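Local coordinates for protein possible galactose mutarotase (Streptomyces platensis subsp. rosaceus, PDB 4RNL) that probably interconverts the alpha and beta anomers of galactose or a related aldose, at residues 282-287 / 299-305. Residue numbers count along the deposited sequence, not the author numbering.
Sequences YTADHL and YGPAAGL
In this beta-supersandwich fold of the galactose mutarotase type, the long connection between the antiparallel neighbours 278-282 and 305-310 folds back on itself, so that its two ends meet as a pair of beta turns. Residues 284-287 form a type I turn and 300-303 a type II turn, each closed by a weak backbone hydrogen bond; Ala302, at i+2 of the type II turn, has the positive phi usual there (66°). The CA atoms pair as Thr283 with Leu305 (4.9 Å), Ala284 with Ala302 (4.9 Å) and Asp285 with Pro301 (4.5 Å).

Leu287 buries the most surface. Its mt side chain lies over 299-303: Leu287 CB is 3.4 Å from Gly300 O, and Leu287 CD1 is 3.9 Å from Tyr299 CB and 4.3 Å from Ala303 CB. The Tyr299 ring leads away to Asp190, which its OH hydrogen-bonds. Pro301 packs at the more open side, with Pro301 CD 3.3 Å from Leu287 O. Where the two segments run out, Thr283 CG2 meets Leu305 CD2 at 3.8 Å, while Thr283 OG1 (chi1 p) donates to Asp285 OD2 at 2.6 Å. Tyr282 OH and His286 ND1 share a hydrogen bond of 2.7 Å across the first bend, and a glycerol, probably from the crystallisation liquor, lies about 4 Å from the Tyr282 side chain (nearest atoms) and may mark a pocket.

Between the segments, Ala302 N donates to Ala284 O (3.3 Å, 163°). CA-H...O contacts flank this bond: Pro301 CA lies 3.5 Å from Ala284 O, and Ala302 CA 3.1 Å from Thr283 O.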
loop_
_atom_site.group_PDB
_atom_site.type_symbol
_atom_site.label_atom_id
_atom_site.label_comp_id
_atom_site.label_asym_id
_atom_site.label_seq_id
_atom_site.Cartn_x
_atom_site.Cartn_y
_atom_site.Cartn_z
ATOM N N TYR A 282 -8.156 -4.606 3.221
ATOM C CA TYR A 282 -8.307 -5.825 2.436
ATOM C C TYR A 282 -7.767 -7.004 3.218
ATOM O O TYR A 282 -6.621 -6.995 3.659
ATOM C CB TYR A 282 -7.609 -5.705 1.071
ATOM C CG TYR A 282 -7.712 -6.981 0.267
ATOM C CD1 TYR A 282 -8.945 -7.583 0.043
ATOM C CD2 TYR A 282 -6.575 -7.590 -0.256
ATOM C CE1 TYR A 282 -9.048 -8.772 -0.682
ATOM C CE2 TYR A 282 -6.661 -8.769 -0.985
ATOM C CZ TYR A 282 -7.899 -9.350 -1.195
ATOM O OH TYR A 282 -7.982 -10.518 -1.912
ATOM N N THR A 283 -8.601 -8.018 3.400
ATOM C CA THR A 283 -8.236 -9.144 4.254
ATOM C C THR A 283 -7.689 -10.359 3.506
ATOM O O THR A 283 -7.722 -11.462 4.036
ATOM C CB THR A 283 -9.419 -9.576 5.148
ATOM O OG1 THR A 283 -10.587 -9.771 4.332
ATOM C CG2 THR A 283 -9.716 -8.492 6.173
ATOM N N ALA A 284 -7.193 -10.161 2.287
ATOM C CA ALA A 284 -6.435 -11.205 1.572
ATOM C C ALA A 284 -7.212 -12.495 1.362
ATOM O O ALA A 284 -6.677 -13.600 1.536
ATOM C CB ALA A 284 -5.101 -11.507 2.297
ATOM N N ASP A 285 -8.474 -12.378 0.982
ATOM C CA ASP A 285 -9.284 -13.577 0.858
ATOM C C ASP A 285 -8.982 -14.407 -0.387
ATOM O O ASP A 285 -9.405 -15.554 -0.483
ATOM C CB ASP A 285 -10.764 -13.223 0.978
ATOM C CG ASP A 285 -11.052 -12.473 2.254
ATOM O OD1 ASP A 285 -11.296 -13.136 3.290
ATOM O OD2 ASP A 285 -10.979 -11.223 2.225
ATOM N N HIS A 286 -8.223 -13.846 -1.322
ATOM C CA HIS A 286 -7.873 -14.587 -2.535
ATOM C C HIS A 286 -6.807 -15.652 -2.267
ATOM O O HIS A 286 -6.642 -16.587 -3.044
ATOM C CB HIS A 286 -7.381 -13.631 -3.615
ATOM C CG HIS A 286 -6.009 -13.094 -3.359
ATOM N ND1 HIS A 286 -5.771 -12.026 -2.520
ATOM C CD2 HIS A 286 -4.801 -13.476 -3.837
ATOM C CE1 HIS A 286 -4.472 -11.777 -2.487
ATOM N NE2 HIS A 286 -3.862 -12.640 -3.283
ATOM N N LEU A 287 -6.078 -15.505 -1.164
ATOM C CA LEU A 287 -5.022 -16.461 -0.816
ATOM C C LEU A 287 -5.596 -17.858 -0.547
ATOM O O LEU A 287 -6.620 -18.007 0.132
ATOM C CB LEU A 287 -4.209 -15.943 0.378
ATOM C CG LEU A 287 -3.445 -14.650 0.052
ATOM C CD1 LEU A 287 -2.704 -14.102 1.263
ATOM C CD2 LEU A 287 -2.468 -14.875 -1.084
ATOM N N TYR A 299 0.452 -19.314 2.582
ATOM C CA TYR A 299 -0.494 -18.284 3.010
ATOM C C TYR A 299 -1.937 -18.693 2.711
ATOM O O TYR A 299 -2.296 -18.912 1.551
ATOM C CB TYR A 299 -0.198 -16.965 2.283
ATOM C CG TYR A 299 1.086 -16.262 2.692
ATOM C CD1 TYR A 299 1.572 -16.343 3.993
ATOM C CD2 TYR A 299 1.799 -15.504 1.774
ATOM C CE1 TYR A 299 2.739 -15.697 4.365
ATOM C CE2 TYR A 299 2.967 -14.852 2.130
ATOM C CZ TYR A 299 3.430 -14.951 3.426
ATOM O OH TYR A 299 4.592 -14.299 3.775
ATOM N N GLY A 300 -2.764 -18.789 3.750
ATOM C CA GLY A 300 -4.191 -19.025 3.570
ATOM C C GLY A 300 -4.950 -17.707 3.571
ATOM O O GLY A 300 -4.346 -16.647 3.723
ATOM N N PRO A 301 -6.283 -17.759 3.393
ATOM C CA PRO A 301 -7.073 -16.522 3.426
ATOM C C PRO A 301 -6.870 -15.794 4.752
ATOM O O PRO A 301 -6.758 -16.453 5.793
ATOM C CB PRO A 301 -8.522 -17.020 3.285
ATOM C CG PRO A 301 -8.473 -18.482 3.679
ATOM C CD PRO A 301 -7.121 -18.957 3.222
ATOM N N ALA A 302 -6.763 -14.468 4.692
ATOM C CA ALA A 302 -6.549 -13.618 5.867
ATOM C C ALA A 302 -5.190 -13.820 6.550
ATOM O O ALA A 302 -5.033 -13.513 7.732
ATOM C CB ALA A 302 -7.699 -13.763 6.868
ATOM N N ALA A 303 -4.203 -14.298 5.801
ATOM C CA ALA A 303 -2.861 -14.510 6.366
ATOM C C ALA A 303 -2.261 -13.191 6.811
ATOM O O ALA A 303 -1.433 -13.154 7.721
ATOM C CB ALA A 303 -1.949 -15.192 5.348
ATOM N N GLY A 304 -2.688 -12.106 6.170
ATOM C CA GLY A 304 -2.260 -10.761 6.525
ATOM C C GLY A 304 -3.327 -9.749 6.146
ATOM O O GLY A 304 -4.282 -10.093 5.445
ATOM N N LEU A 305 -3.176 -8.510 6.611
ATOM C CA LEU A 305 -4.166 -7.465 6.361
ATOM C C LEU A 305 -3.485 -6.322 5.658
ATOM O O LEU A 305 -2.427 -5.868 6.099
ATOM C CB LEU A 305 -4.734 -6.940 7.681
ATOM C CG LEU A 305 -5.206 -8.019 8.647
ATOM C CD1 LEU A 305 -5.531 -7.417 10.005
ATOM C CD2 LEU A 305 -6.414 -8.732 8.058
#